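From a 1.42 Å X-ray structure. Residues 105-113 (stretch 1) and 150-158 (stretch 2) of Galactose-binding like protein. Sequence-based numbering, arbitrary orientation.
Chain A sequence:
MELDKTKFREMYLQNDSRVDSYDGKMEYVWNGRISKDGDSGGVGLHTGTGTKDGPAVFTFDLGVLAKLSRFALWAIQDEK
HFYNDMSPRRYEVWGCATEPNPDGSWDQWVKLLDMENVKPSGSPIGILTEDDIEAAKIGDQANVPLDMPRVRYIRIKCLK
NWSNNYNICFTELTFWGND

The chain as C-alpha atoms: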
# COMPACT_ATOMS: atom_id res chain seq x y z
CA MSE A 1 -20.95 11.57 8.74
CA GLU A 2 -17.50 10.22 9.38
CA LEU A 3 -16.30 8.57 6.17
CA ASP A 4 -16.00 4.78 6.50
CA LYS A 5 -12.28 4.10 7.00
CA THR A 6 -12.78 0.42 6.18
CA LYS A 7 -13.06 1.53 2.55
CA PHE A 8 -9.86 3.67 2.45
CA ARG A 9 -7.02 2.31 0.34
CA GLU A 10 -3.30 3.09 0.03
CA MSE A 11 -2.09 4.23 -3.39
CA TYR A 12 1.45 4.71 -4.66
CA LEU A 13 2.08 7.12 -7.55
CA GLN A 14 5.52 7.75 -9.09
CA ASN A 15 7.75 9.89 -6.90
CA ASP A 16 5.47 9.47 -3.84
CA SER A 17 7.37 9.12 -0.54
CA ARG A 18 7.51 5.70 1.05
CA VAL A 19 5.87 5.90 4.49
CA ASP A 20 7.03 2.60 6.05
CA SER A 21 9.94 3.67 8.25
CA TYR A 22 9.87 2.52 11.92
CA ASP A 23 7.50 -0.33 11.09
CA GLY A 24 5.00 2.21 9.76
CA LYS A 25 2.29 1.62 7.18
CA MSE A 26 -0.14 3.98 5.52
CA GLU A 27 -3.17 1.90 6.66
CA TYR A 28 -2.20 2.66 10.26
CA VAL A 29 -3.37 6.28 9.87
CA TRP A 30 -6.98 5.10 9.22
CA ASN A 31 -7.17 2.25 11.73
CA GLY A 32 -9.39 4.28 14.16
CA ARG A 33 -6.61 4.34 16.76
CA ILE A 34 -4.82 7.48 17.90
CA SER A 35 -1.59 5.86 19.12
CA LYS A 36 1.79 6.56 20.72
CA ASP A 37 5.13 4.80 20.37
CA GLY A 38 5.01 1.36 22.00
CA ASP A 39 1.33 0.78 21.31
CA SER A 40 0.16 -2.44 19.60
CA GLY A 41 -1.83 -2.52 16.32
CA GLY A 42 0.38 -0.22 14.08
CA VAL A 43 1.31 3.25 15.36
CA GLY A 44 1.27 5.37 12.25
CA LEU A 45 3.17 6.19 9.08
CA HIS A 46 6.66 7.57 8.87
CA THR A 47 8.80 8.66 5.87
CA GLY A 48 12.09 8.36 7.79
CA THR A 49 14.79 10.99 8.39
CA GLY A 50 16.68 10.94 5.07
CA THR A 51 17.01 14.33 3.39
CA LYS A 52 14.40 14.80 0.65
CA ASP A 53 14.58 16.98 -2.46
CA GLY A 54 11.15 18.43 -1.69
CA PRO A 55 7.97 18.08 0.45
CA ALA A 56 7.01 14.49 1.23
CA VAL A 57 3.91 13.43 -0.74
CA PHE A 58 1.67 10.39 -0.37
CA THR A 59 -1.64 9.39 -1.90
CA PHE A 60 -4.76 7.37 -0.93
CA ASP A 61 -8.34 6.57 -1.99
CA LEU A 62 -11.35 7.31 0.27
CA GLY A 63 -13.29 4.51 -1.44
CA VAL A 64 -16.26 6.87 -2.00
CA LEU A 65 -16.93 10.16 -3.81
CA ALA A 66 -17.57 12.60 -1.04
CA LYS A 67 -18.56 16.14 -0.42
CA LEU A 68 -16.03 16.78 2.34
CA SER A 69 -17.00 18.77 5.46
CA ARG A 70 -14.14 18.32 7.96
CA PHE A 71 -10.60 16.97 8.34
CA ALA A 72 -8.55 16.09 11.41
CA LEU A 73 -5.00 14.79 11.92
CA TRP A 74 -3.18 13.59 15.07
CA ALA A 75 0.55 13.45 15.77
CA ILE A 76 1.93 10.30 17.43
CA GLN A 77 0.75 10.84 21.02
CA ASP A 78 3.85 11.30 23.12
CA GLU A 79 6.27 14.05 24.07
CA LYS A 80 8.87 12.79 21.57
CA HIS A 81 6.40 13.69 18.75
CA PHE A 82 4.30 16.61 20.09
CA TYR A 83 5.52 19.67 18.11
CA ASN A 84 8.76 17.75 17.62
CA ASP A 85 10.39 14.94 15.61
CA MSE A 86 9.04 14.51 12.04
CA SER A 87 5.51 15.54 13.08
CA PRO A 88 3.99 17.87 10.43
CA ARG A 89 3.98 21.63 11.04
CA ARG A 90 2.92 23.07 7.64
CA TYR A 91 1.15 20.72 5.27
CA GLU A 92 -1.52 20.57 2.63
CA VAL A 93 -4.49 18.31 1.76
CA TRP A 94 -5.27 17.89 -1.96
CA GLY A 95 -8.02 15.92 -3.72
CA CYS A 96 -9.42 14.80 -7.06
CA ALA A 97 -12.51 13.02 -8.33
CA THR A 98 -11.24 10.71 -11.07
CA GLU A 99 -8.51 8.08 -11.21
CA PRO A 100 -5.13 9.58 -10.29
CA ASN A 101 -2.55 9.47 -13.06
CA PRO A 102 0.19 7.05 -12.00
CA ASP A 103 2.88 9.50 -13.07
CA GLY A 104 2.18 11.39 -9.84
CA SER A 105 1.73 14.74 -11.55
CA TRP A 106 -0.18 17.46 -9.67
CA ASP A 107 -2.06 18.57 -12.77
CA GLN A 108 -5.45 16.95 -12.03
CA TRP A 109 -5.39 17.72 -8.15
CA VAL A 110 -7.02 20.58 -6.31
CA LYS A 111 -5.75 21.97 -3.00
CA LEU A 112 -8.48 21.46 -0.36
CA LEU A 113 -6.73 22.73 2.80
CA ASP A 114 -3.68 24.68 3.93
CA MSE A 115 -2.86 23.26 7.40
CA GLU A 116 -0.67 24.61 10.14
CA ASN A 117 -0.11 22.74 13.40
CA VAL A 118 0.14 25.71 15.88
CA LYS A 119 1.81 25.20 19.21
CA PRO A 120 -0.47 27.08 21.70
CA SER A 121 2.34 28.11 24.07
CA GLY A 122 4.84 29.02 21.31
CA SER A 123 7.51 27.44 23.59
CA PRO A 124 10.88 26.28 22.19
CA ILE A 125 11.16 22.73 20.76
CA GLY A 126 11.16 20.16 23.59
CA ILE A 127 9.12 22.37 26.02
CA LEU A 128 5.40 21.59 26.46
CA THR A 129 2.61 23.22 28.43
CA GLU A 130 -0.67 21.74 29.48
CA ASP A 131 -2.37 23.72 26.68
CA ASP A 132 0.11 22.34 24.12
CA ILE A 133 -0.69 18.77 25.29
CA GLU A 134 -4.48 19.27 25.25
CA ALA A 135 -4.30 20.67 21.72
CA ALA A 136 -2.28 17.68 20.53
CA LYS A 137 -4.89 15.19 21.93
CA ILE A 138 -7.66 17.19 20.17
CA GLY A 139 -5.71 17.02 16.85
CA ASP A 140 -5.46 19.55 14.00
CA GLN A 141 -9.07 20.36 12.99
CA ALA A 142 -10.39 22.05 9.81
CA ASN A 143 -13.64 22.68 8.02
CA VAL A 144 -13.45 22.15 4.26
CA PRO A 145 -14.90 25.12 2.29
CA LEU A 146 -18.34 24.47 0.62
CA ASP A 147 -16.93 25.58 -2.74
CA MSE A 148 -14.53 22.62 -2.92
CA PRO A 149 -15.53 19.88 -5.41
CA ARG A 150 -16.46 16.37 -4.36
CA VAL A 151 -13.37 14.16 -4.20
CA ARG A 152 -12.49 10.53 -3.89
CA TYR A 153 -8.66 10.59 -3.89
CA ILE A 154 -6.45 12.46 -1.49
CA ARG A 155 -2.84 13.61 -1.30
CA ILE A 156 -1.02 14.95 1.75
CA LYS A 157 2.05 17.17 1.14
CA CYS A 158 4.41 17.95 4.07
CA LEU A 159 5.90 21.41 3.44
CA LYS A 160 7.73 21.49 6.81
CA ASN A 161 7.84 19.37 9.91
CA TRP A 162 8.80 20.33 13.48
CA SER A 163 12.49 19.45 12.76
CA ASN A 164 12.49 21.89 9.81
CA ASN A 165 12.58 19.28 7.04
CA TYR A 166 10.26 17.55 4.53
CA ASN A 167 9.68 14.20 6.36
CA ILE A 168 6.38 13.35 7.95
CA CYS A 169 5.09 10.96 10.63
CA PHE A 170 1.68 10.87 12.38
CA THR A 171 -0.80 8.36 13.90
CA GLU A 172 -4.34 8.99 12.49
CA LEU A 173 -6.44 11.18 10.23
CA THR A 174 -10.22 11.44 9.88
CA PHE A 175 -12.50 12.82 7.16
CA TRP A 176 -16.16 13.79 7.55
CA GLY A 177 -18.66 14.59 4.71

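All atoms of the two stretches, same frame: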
# COMPACT_ATOMS: atom_id res chain seq x y z
N SER A 105 1.81 13.32 -11.29
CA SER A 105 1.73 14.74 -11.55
C SER A 105 0.62 15.39 -10.70
O SER A 105 -0.44 14.82 -10.42
CB SER A 105 1.49 15.02 -13.04
OG SER A 105 1.28 16.45 -13.24
N TRP A 106 0.83 16.67 -10.40
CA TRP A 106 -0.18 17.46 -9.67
C TRP A 106 -1.32 18.00 -10.56
O TRP A 106 -2.28 18.61 -10.08
CB TRP A 106 0.51 18.60 -8.92
CG TRP A 106 1.32 18.14 -7.75
CD1 TRP A 106 2.68 17.92 -7.68
CD2 TRP A 106 0.78 17.71 -6.50
NE1 TRP A 106 3.02 17.46 -6.42
CE2 TRP A 106 1.88 17.37 -5.68
CE3 TRP A 106 -0.50 17.75 -5.97
CZ2 TRP A 106 1.70 16.97 -4.36
CZ3 TRP A 106 -0.66 17.37 -4.65
CH2 TRP A 106 0.42 17.00 -3.86
N ASP A 107 -1.18 17.89 -11.87
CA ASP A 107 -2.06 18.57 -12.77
C ASP A 107 -3.54 18.41 -12.43
O ASP A 107 -4.30 19.38 -12.60
CB ASP A 107 -1.79 18.15 -14.24
CG ASP A 107 -0.48 18.70 -14.79
OD1 ASP A 107 0.09 19.67 -14.23
OD2 ASP A 107 -0.08 18.22 -15.86
N GLN A 108 -4.04 17.17 -12.17
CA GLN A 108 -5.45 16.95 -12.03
C GLN A 108 -5.96 17.34 -10.61
O GLN A 108 -7.17 17.20 -10.35
CB GLN A 108 -5.89 15.51 -12.32
CG GLN A 108 -5.57 14.53 -11.20
CD GLN A 108 -5.48 13.12 -11.74
OE1 GLN A 108 -4.40 12.71 -12.15
NE2 GLN A 108 -6.62 12.43 -11.76
N TRP A 109 -5.05 17.62 -9.62
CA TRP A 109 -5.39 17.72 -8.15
C TRP A 109 -5.76 19.17 -7.84
O TRP A 109 -5.19 20.12 -8.41
CB TRP A 109 -4.16 17.25 -7.38
CG TRP A 109 -3.84 15.80 -7.58
CD1 TRP A 109 -3.04 15.27 -8.53
CD2 TRP A 109 -4.30 14.75 -6.74
NE1 TRP A 109 -3.02 13.89 -8.37
CE2 TRP A 109 -3.76 13.55 -7.25
CE3 TRP A 109 -5.15 14.74 -5.59
CZ2 TRP A 109 -4.00 12.32 -6.64
CZ3 TRP A 109 -5.37 13.51 -5.00
CH2 TRP A 109 -4.83 12.32 -5.54
N VAL A 110 -6.63 19.30 -6.81
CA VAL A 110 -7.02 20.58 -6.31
C VAL A 110 -6.66 20.65 -4.83
O VAL A 110 -6.80 19.69 -4.08
CB VAL A 110 -8.53 20.79 -6.59
CG1 VAL A 110 -9.07 22.07 -5.98
CG2 VAL A 110 -8.73 20.93 -8.11
N LYS A 111 -6.18 21.81 -4.39
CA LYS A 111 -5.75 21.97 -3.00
C LYS A 111 -6.99 22.29 -2.15
O LYS A 111 -7.70 23.23 -2.43
CB LYS A 111 -4.70 23.07 -2.82
CG LYS A 111 -4.19 23.15 -1.36
CD LYS A 111 -2.99 24.07 -1.19
CE LYS A 111 -3.31 25.52 -1.51
NZ LYS A 111 -2.15 26.35 -1.18
N LEU A 112 -7.25 21.42 -1.17
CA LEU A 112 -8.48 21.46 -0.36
C LEU A 112 -8.21 22.30 0.89
O LEU A 112 -9.08 23.09 1.33
CB LEU A 112 -8.92 20.06 -0.01
CG LEU A 112 -9.32 19.19 -1.23
CD1 LEU A 112 -9.42 17.78 -0.58
CD2 LEU A 112 -10.70 19.60 -1.71
N LEU A 113 -7.02 22.12 1.50
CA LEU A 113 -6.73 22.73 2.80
C LEU A 113 -5.25 23.08 2.90
O LEU A 113 -4.39 22.27 2.55
CB LEU A 113 -6.96 21.75 3.98
CG LEU A 113 -8.43 21.32 4.19
CD1 LEU A 113 -8.52 20.10 5.09
CD2 LEU A 113 -9.32 22.47 4.68
N ARG A 150 -16.51 17.72 -4.91
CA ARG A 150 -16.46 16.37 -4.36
C ARG A 150 -15.19 15.67 -4.81
O ARG A 150 -14.69 15.89 -5.92
CB ARG A 150 -17.66 15.51 -4.78
CG ARG A 150 -18.98 16.05 -4.27
CD ARG A 150 -20.07 14.99 -4.17
NE ARG A 150 -20.45 14.57 -5.48
CZ ARG A 150 -21.30 13.54 -5.70
NH1 ARG A 150 -21.79 12.79 -4.72
NH2 ARG A 150 -21.61 13.23 -6.93
N VAL A 151 -14.61 14.87 -3.88
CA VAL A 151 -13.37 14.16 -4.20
C VAL A 151 -13.39 12.76 -3.64
O VAL A 151 -14.20 12.45 -2.79
CB VAL A 151 -12.13 14.87 -3.58
CG1 VAL A 151 -11.86 16.24 -4.26
CG2 VAL A 151 -12.24 15.15 -2.03
N ARG A 152 -12.67 11.86 -4.36
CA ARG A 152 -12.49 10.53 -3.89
C ARG A 152 -11.04 10.19 -3.54
O ARG A 152 -10.84 9.36 -2.66
CB ARG A 152 -12.93 9.57 -5.01
CG ARG A 152 -12.65 8.10 -4.69
CD ARG A 152 -13.33 7.12 -5.62
NE ARG A 152 -12.83 5.80 -5.25
CZ ARG A 152 -13.28 4.71 -5.83
NH1 ARG A 152 -14.27 4.80 -6.71
NH2 ARG A 152 -12.80 3.51 -5.51
N TYR A 153 -10.08 10.90 -4.09
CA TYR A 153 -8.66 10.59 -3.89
C TYR A 153 -8.01 11.75 -3.18
O TYR A 153 -8.43 12.89 -3.43
CB TYR A 153 -8.00 10.36 -5.26
CG TYR A 153 -8.75 9.30 -6.02
CD1 TYR A 153 -8.63 7.92 -5.73
CD2 TYR A 153 -9.63 9.67 -7.03
CE1 TYR A 153 -9.33 6.99 -6.48
CE2 TYR A 153 -10.38 8.75 -7.75
CZ TYR A 153 -10.25 7.39 -7.45
OH TYR A 153 -10.99 6.47 -8.17
N ILE A 154 -7.06 11.44 -2.34
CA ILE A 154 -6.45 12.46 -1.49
C ILE A 154 -4.94 12.39 -1.59
O ILE A 154 -4.36 11.31 -1.72
CB ILE A 154 -6.85 12.25 -0.03
CG1 ILE A 154 -8.37 12.41 0.15
CG2 ILE A 154 -6.14 13.23 0.92
CD1 ILE A 154 -8.92 13.79 -0.04
N ARG A 155 -4.27 13.55 -1.53
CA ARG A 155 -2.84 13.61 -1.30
C ARG A 155 -2.57 14.47 -0.06
O ARG A 155 -3.24 15.52 0.16
CB ARG A 155 -2.04 14.14 -2.49
CG ARG A 155 -1.88 13.08 -3.54
CD ARG A 155 -1.27 13.72 -4.79
NE ARG A 155 -0.21 12.75 -5.17
CZ ARG A 155 0.65 13.01 -6.14
NH1 ARG A 155 0.56 14.14 -6.85
NH2 ARG A 155 1.67 12.20 -6.41
N ILE A 156 -1.55 14.07 0.69
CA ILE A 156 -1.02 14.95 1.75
C ILE A 156 0.42 15.31 1.38
O ILE A 156 1.21 14.47 0.95
CB ILE A 156 -1.16 14.30 3.12
CG1 ILE A 156 -2.68 14.31 3.49
CG2 ILE A 156 -0.34 15.03 4.20
CD1 ILE A 156 -3.03 13.60 4.77
N LYS A 157 0.71 16.63 1.41
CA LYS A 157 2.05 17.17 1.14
C LYS A 157 2.60 17.82 2.43
O LYS A 157 1.96 18.70 2.98
CB LYS A 157 1.94 18.16 -0.01
CG LYS A 157 3.25 18.84 -0.43
CD LYS A 157 3.01 20.03 -1.46
CE LYS A 157 4.34 20.43 -2.06
NZ LYS A 157 4.22 21.51 -3.08
N CYS A 158 3.80 17.38 2.87
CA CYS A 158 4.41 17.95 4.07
C CYS A 158 5.41 19.03 3.66
O CYS A 158 6.52 18.71 3.20
CB CYS A 158 5.09 16.85 4.90
SG CYS A 158 5.54 17.60 6.48

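Stretch 1 (105-113) lies across stretch 2 (150-158) and meets it through side chains; no hydrogen bond joins the two, and the closest CA pair is Trp109 CA and Arg155 CA, 8.4 Å apart. Together they bury 469 Å², both sides summed. In the backbone, a type I turn from Trp106 to Trp109, closed by Trp109 N to Trp106 O at 3.0 Å, leads into the strand at 110-113, and Ser105 OG accepts a hydrogen bond from Asp107 N at 3.2 Å, tying down the start of the turn. In stretch 2 the chain turns a corner at Arg152 and runs on as a strand through Cys158. Arg155, the residue with the largest covered area, makes the cation and ring contacts, for the turn presents both indoles to it. Arg155 CZ sits 4.5 Å from the centroid of the six-membered ring of Trp106, only 9° off the ring normal, so the positive charge faces the electron-rich ring in a cation-pi pairing. The same side chain also packs on Trp109: Arg155 CD lies 3.6 Å from the centroid of the six-membered ring of Trp109, 14° off the normal, a CH-pi contact over the face. Arg155 CD also reaches the six-membered ring of Trp106, off-centre, with 4.1 Å to the centroid. The arginine thus touches both rings, while its NE is hydrogen-bonded elsewhere in the structure. The Trp109 ring also meets a polar backbone atom, with Trp109 CZ3 3.5 Å from Tyr153 O. The apolar contacts begin with Trp109, buried and pointing toward stretch 2: Trp109 CH2 comes to 3.7 Å from Tyr153 CB, although the end of the tyrosine leads away. Farther along, Leu112 CD1 packs 4.1 Å from both Val151 CG2 and Ile154 CD1, a small patch of methyl groups. At the other end, Trp106 CH2 lies 4.3 Å from Lys157 CB, a looser contact with the aliphatic base of the lysine.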